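Local coordinates for protein laccase (Botrytis aclada, PDB 3SQR) that oxidises phenols such as hydroquinones while reducing dioxygen to water at its copper sites, and probably serves in lignin degradation and detoxification of lignin-derived products, at residues Val390-Val394 against Trp404-Ser408; Ser409-Asp414 against Thr432-Val436. One frame throughout, in Å; residues are numbered along the deposited sequence. Where two conformers were deposited one is given.

Contact 1. Residues Val390-Val394 against Trp404-Ser408; sequences VDEQV and WTINS. With NAG (2-acetamido-2-deoxy-beta-D-glucopyranose), chain I.
This is the edge of a six-stranded sheet, where a beta hairpin pairs strand 387-398 with the outermost strand 402-406; the segment axes run 165° apart, antiparallel, and approach to 5.3 Å. V394 and I406 form a non-hydrogen-bonded pair (CA-CA 4.8 Å), with CA-H...O contacts from V394 CA to T405 O (3.2 Å) and from I406 CA to Q393 O (3.4 Å). On their shared face V394 CG2 meets I406 CD1 at 3.9 Å. The hairpin belongs to the third cupredoxin domain of the multicopper oxidase fold. N407 has left the strand, with left-handed angles (40/55); N407 N still donates to Q393 O (2.9 Å), and its side-chain OD1, replacing a backbone carbonyl, accepts from Q393 N (2.9 Å). N407 ND2 carries an N-linked NAG (1.4 Å to C1), whose N2 donates to D391 O (2.6 Å). Water 1 bridges Q393 O (2.8 Å), T405 OG1 (2.8 Å) and S408 N (2.9 Å). E392, chi1 m, brings OE1 to 3.2 Å from I406 CG2 while Y451 hydrogen-bonds that oxygen.

Contact 2. Residues Ser409-Asp414 against Thr432-Val436; sequences SSLLLD and TEYNV
L413 lays its CD2 methyl over one face of the Y434 ring, 3.6 Å from the centroid and 8° off the ring normal, a CH-pi contact made with L413 in the m,t rotamer. At the far end of the ring, Y434 OH accepts from D414 N (2.8 Å) and is also hydrogen-bonded to S417 O. Residues 409-414 are extended but form no regular strand; opposite them 432-434 make a short 3-10 turn, closed by N435 N to T432 O (3.0 Å), after which N435 takes left-handed angles (48/47). The closest CA pair is L411 with E433, 5.0 Å apart. E433 O, at the turn, receives L412 N (2.9 Å, 167° at the hydrogen) and lies 3.2 Å from L411 CA in a CA-H...O contact. N435, whose CA-to-CB bond points toward 409-414, uses both ends of its amide (chi1 m): ND2 donates to S409 O (3.0 Å), and OD1 accepts from S409 OG (2.6 Å), which chi1 t places there. Water 2 joins L412 O (2.6 Å) to E433 OE2 (2.9 Å). Two loops of a cupredoxin domain are thus tied by backbone, amide and phenol groups in turn. Y434 rests on T419 and K422 of helix 419-424, while L411 and L413 touch I580 of the C-terminal tail, consistent with the plug of ascomycete laccases. Beyond the turn the chain enters strand 436-439 beside strand 537-542, where A537 O accepts from N435 ND2 and Q539 bonds the backbone of N435.

Contacts 1 and 2 follow one another along the chain, S408 leading directly into S409, and their centres are 11 Å apart. They meet where S410 OG lies 2.7 Å from W404 O and where I406 CB lies 4.0 Å from N435 ND2, so the outer strand of the hairpin abuts the loop pair. The two lie at different distances from the copper sites. In contact 1 the W404 side chain comes to about 3 Å from that of H531 and 4 Å from that of H463, ligands of the type 1 copper, and about 5 Å from a copper ion. In contact 2 the L411 side chain stays about 7 Å from that of H525, a trinuclear-cluster ligand.

Contact 1. Residues Val390-Val394 against Trp404-Ser408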
loop_
_atom_site.group_PDB
_atom_site.type_symbol
_atom_site.label_atom_id
_atom_site.label_comp_id
_atom_site.label_asym_id
_atom_site.label_seq_id
_atom_site.Cartn_x
_atom_site.Cartn_y
_atom_site.Cartn_z
ATOM N N VAL A 390 -8.019 12.920 -18.406
ATOM C CA VAL A 390 -9.261 12.344 -17.974
ATOM C C VAL A 390 -9.549 12.964 -16.626
ATOM O O VAL A 390 -8.678 13.010 -15.787
ATOM C CB VAL A 390 -9.170 10.823 -17.836
ATOM C CG1 VAL A 390 -10.335 10.268 -17.056
ATOM C CG2 VAL A 390 -9.074 10.155 -19.243
ATOM N N ASP A 391 -10.777 13.423 -16.432
ATOM C CA ASP A 391 -11.131 14.112 -15.202
ATOM C C ASP A 391 -12.232 13.329 -14.537
ATOM O O ASP A 391 -13.224 12.922 -15.163
ATOM C CB ASP A 391 -11.592 15.578 -15.449
ATOM C CG ASP A 391 -12.167 16.233 -14.155
ATOM O OD1 ASP A 391 -11.361 16.642 -13.330
ATOM O OD2 ASP A 391 -13.402 16.272 -13.964
ATOM N N GLU A 392 -12.066 13.093 -13.242
ATOM C CA GLU A 392 -13.075 12.446 -12.466
ATOM C C GLU A 392 -13.197 13.137 -11.106
ATOM O O GLU A 392 -12.262 13.748 -10.613
ATOM C CB GLU A 392 -12.788 10.958 -12.338
ATOM C CG GLU A 392 -13.039 10.236 -13.711
ATOM C CD GLU A 392 -13.332 8.823 -13.569
ATOM O OE1 GLU A 392 -12.605 8.136 -12.802
ATOM O OE2 GLU A 392 -14.266 8.375 -14.265
ATOM N N GLN A 393 -14.389 13.023 -10.564
ATOM C CA GLN A 393 -14.795 13.785 -9.399
ATOM C C GLN A 393 -15.369 12.909 -8.341
ATOM O O GLN A 393 -16.323 12.155 -8.553
ATOM C CB GLN A 393 -15.808 14.864 -9.802
ATOM C CG GLN A 393 -15.281 15.748 -10.917
ATOM C CD GLN A 393 -16.312 16.755 -11.374
ATOM O OE1 GLN A 393 -17.505 16.538 -11.242
ATOM N NE2 GLN A 393 -15.857 17.842 -11.885
ATOM N N VAL A 394 -14.806 13.060 -7.156
ATOM C CA VAL A 394 -15.254 12.298 -6.003
ATOM C C VAL A 394 -16.342 13.057 -5.255
ATOM O O VAL A 394 -16.188 14.207 -4.905
ATOM C CB VAL A 394 -14.098 11.980 -5.069
ATOM C CG1 VAL A 394 -14.540 11.061 -3.924
ATOM C CG2 VAL A 394 -12.959 11.293 -5.888
ATOM N N TRP A 404 -18.917 6.334 -1.494
ATOM C CA TRP A 404 -18.208 7.329 -2.291
ATOM C C TRP A 404 -18.538 7.104 -3.764
ATOM O O TRP A 404 -18.676 5.944 -4.199
ATOM C CB TRP A 404 -16.682 7.215 -2.089
ATOM C CG TRP A 404 -16.251 7.319 -0.680
ATOM C CD1 TRP A 404 -16.062 6.291 0.167
ATOM C CD2 TRP A 404 -16.063 8.517 0.087
ATOM N NE1 TRP A 404 -15.701 6.760 1.401
ATOM C CE2 TRP A 404 -15.697 8.120 1.392
ATOM C CE3 TRP A 404 -16.185 9.886 -0.198
ATOM C CZ2 TRP A 404 -15.459 9.012 2.408
ATOM C CZ3 TRP A 404 -15.919 10.786 0.829
ATOM C CH2 TRP A 404 -15.563 10.346 2.114
ATOM N N THR A 405 -18.544 8.179 -4.552
ATOM C CA THR A 405 -18.795 8.059 -5.943
ATOM C C THR A 405 -17.714 8.768 -6.722
ATOM O O THR A 405 -17.101 9.705 -6.268
ATOM C CB THR A 405 -20.190 8.661 -6.315
ATOM O OG1 THR A 405 -20.145 10.047 -5.956
ATOM C CG2 THR A 405 -21.352 7.920 -5.570
ATOM N N ILE A 406 -17.481 8.234 -7.909
ATOM C CA ILE A 406 -16.593 8.794 -8.912
ATOM C C ILE A 406 -17.458 9.042 -10.131
ATOM O O ILE A 406 -18.022 8.105 -10.726
ATOM C CB ILE A 406 -15.551 7.783 -9.302
ATOM C CG1 ILE A 406 -14.897 7.220 -8.030
ATOM C CG2 ILE A 406 -14.507 8.463 -10.231
ATOM C CD1 ILE A 406 -13.623 7.879 -7.687
ATOM N N ASN A 407 -17.567 10.303 -10.478
ATOM C CA ASN A 407 -18.550 10.774 -11.438
ATOM C C ASN A 407 -19.866 10.100 -11.260
ATOM O O ASN A 407 -20.428 9.491 -12.181
ATOM C CB ASN A 407 -17.996 10.572 -12.836
ATOM C CG ASN A 407 -17.172 11.708 -13.244
ATOM O OD1 ASN A 407 -16.349 12.186 -12.488
ATOM N ND2 ASN A 407 -17.373 12.165 -14.465
ATOM N N SER A 408 -20.352 10.209 -10.031
ATOM C CA SER A 408 -21.667 9.735 -9.625
ATOM C C SER A 408 -21.857 8.286 -9.488
ATOM O O SER A 408 -22.947 7.879 -9.128
ATOM C CB SER A 408 -22.789 10.371 -10.483
ATOM O OG SER A 408 -22.420 11.723 -10.778
HETATM C C1 NAG I . -16.661 13.309 -14.953
HETATM C C2 NAG I . -16.185 13.219 -16.397
HETATM C C3 NAG I . -15.582 14.555 -16.801
HETATM C C4 NAG I . -16.562 15.684 -16.547
HETATM C C5 NAG I . -16.899 15.685 -15.056
HETATM C C6 NAG I . -17.855 16.834 -14.689
HETATM C C7 NAG I . -15.461 11.028 -17.297
HETATM C C8 NAG I . -14.348 10.028 -17.501
HETATM N N2 NAG I . -15.188 12.149 -16.649
HETATM O O3 NAG I . -15.284 14.454 -18.165
HETATM O O4 NAG I . -15.935 16.907 -16.868
HETATM O O5 NAG I . -17.528 14.436 -14.812
HETATM O O6 NAG I . -19.028 16.645 -15.452
HETATM O O7 NAG I . -16.575 10.762 -17.735
HETATM O O HOH W 1 -19.020 11.631 -7.915
#

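Contact 2. Residues Ser409-Asp414 against Thr432-Val436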
loop_
_atom_site.group_PDB
_atom_site.type_symbol
_atom_site.label_atom_id
_atom_site.label_comp_id
_atom_site.label_asym_id
_atom_site.label_seq_id
_atom_site.Cartn_x
_atom_site.Cartn_y
_atom_site.Cartn_z
ATOM N N SER A 409 -20.805 7.466 -9.636
ATOM C CA SER A 409 -20.968 6.031 -9.554
ATOM C C SER A 409 -20.042 5.458 -8.465
ATOM O O SER A 409 -18.858 5.715 -8.452
ATOM C CB SER A 409 -20.634 5.375 -10.901
ATOM O OG SER A 409 -20.642 3.982 -10.785
ATOM N N SER A 410 -20.580 4.658 -7.589
ATOM C CA SER A 410 -19.745 3.970 -6.581
ATOM C C SER A 410 -19.343 2.595 -7.082
ATOM O O SER A 410 -20.182 1.820 -7.557
ATOM C CB SER A 410 -20.530 3.850 -5.292
ATOM O OG SER A 410 -19.727 3.421 -4.217
ATOM N N LEU A 411 -18.057 2.253 -6.965
ATOM C CA LEU A 411 -17.574 0.947 -7.432
ATOM C C LEU A 411 -18.187 -0.191 -6.670
ATOM O O LEU A 411 -18.224 -0.207 -5.420
ATOM C CB LEU A 411 -16.020 0.847 -7.362
ATOM C CG LEU A 411 -15.414 -0.345 -8.109
ATOM C CD1 LEU A 411 -14.768 0.105 -9.404
ATOM C CD2 LEU A 411 -14.402 -1.025 -7.177
ATOM N N LEU A 412 -18.715 -1.129 -7.447
ATOM C CA LEU A 412 -19.260 -2.347 -6.936
ATOM C C LEU A 412 -19.030 -3.449 -7.971
ATOM O O LEU A 412 -19.556 -3.437 -9.109
ATOM C CB LEU A 412 -20.731 -2.152 -6.587
ATOM C CG LEU A 412 -21.572 -3.358 -6.221
ATOM C CD1 LEU A 412 -20.961 -3.969 -5.001
ATOM C CD2 LEU A 412 -22.998 -2.856 -6.011
ATOM N N LEU A 413 -18.205 -4.413 -7.566
ATOM C CA LEU A 413 -17.726 -5.421 -8.485
ATOM C C LEU A 413 -18.428 -6.743 -8.176
ATOM O O LEU A 413 -18.839 -7.008 -7.056
ATOM C CB LEU A 413 -16.224 -5.594 -8.353
ATOM C CG LEU A 413 -15.383 -4.350 -8.630
ATOM C CD1 LEU A 413 -13.897 -4.758 -8.613
ATOM C CD2 LEU A 413 -15.716 -3.686 -9.917
ATOM N N ASP A 414 -18.461 -7.575 -9.207
ATOM C CA ASP A 414 -18.930 -8.939 -9.107
ATOM C C ASP A 414 -17.742 -9.820 -9.142
ATOM O O ASP A 414 -17.052 -9.925 -10.150
ATOM C CB ASP A 414 -19.825 -9.274 -10.319
ATOM C CG ASP A 414 -20.500 -10.589 -10.170
ATOM O OD1 ASP A 414 -20.007 -11.464 -9.445
ATOM O OD2 ASP A 414 -21.513 -10.779 -10.833
ATOM N N THR A 432 -21.756 0.030 -15.407
ATOM C CA THR A 432 -21.506 1.352 -14.919
ATOM C C THR A 432 -20.757 1.322 -13.583
ATOM O O THR A 432 -19.832 2.102 -13.349
ATOM C CB THR A 432 -22.820 2.129 -14.768
ATOM O OG1 THR A 432 -23.371 2.250 -16.089
ATOM C CG2 THR A 432 -22.569 3.489 -14.168
ATOM N N GLU A 433 -21.153 0.421 -12.726
ATOM C CA GLU A 433 -20.562 0.412 -11.378
ATOM C C GLU A 433 -19.180 -0.215 -11.314
ATOM O O GLU A 433 -18.583 -0.281 -10.246
ATOM C CB GLU A 433 -21.509 -0.257 -10.414
ATOM C CG GLU A 433 -21.732 -1.722 -10.668
ATOM C CD GLU A 433 -22.848 -2.105 -11.731
ATOM O OE1 GLU A 433 -23.417 -1.270 -12.516
ATOM O OE2 GLU A 433 -23.105 -3.318 -11.744
ATOM N N TYR A 434 -18.655 -0.678 -12.446
ATOM C CA TYR A 434 -17.276 -1.078 -12.524
ATOM C C TYR A 434 -16.394 0.157 -12.680
ATOM O O TYR A 434 -15.151 0.028 -12.624
ATOM C CB TYR A 434 -17.084 -2.103 -13.677
ATOM C CG TYR A 434 -17.270 -3.525 -13.253
ATOM C CD1 TYR A 434 -18.343 -3.900 -12.459
ATOM C CD2 TYR A 434 -16.357 -4.535 -13.609
ATOM C CE1 TYR A 434 -18.507 -5.137 -12.079
ATOM C CE2 TYR A 434 -16.512 -5.788 -13.187
ATOM C CZ TYR A 434 -17.629 -6.111 -12.431
ATOM O OH TYR A 434 -17.883 -7.413 -11.976
ATOM N N ASN A 435 -16.983 1.353 -12.903
ATOM C CA ASN A 435 -16.237 2.592 -13.043
ATOM C C ASN A 435 -15.039 2.509 -14.006
ATOM O O ASN A 435 -13.927 3.045 -13.752
ATOM C CB ASN A 435 -15.834 3.098 -11.669
ATOM C CG ASN A 435 -17.002 3.563 -10.875
ATOM O OD1 ASN A 435 -18.143 3.527 -11.358
ATOM N ND2 ASN A 435 -16.749 4.031 -9.663
ATOM N N VAL A 436 -15.278 1.927 -15.184
ATOM C CA VAL A 436 -14.203 1.714 -16.153
ATOM C C VAL A 436 -13.916 2.986 -16.913
ATOM O O VAL A 436 -14.807 3.613 -17.476
ATOM C CB VAL A 436 -14.453 0.535 -17.143
ATOM C CG1 VAL A 436 -13.404 0.539 -18.249
ATOM C CG2 VAL A 436 -14.461 -0.760 -16.404
HETATM O O HOH W 2 -21.398 -4.959 -10.073
#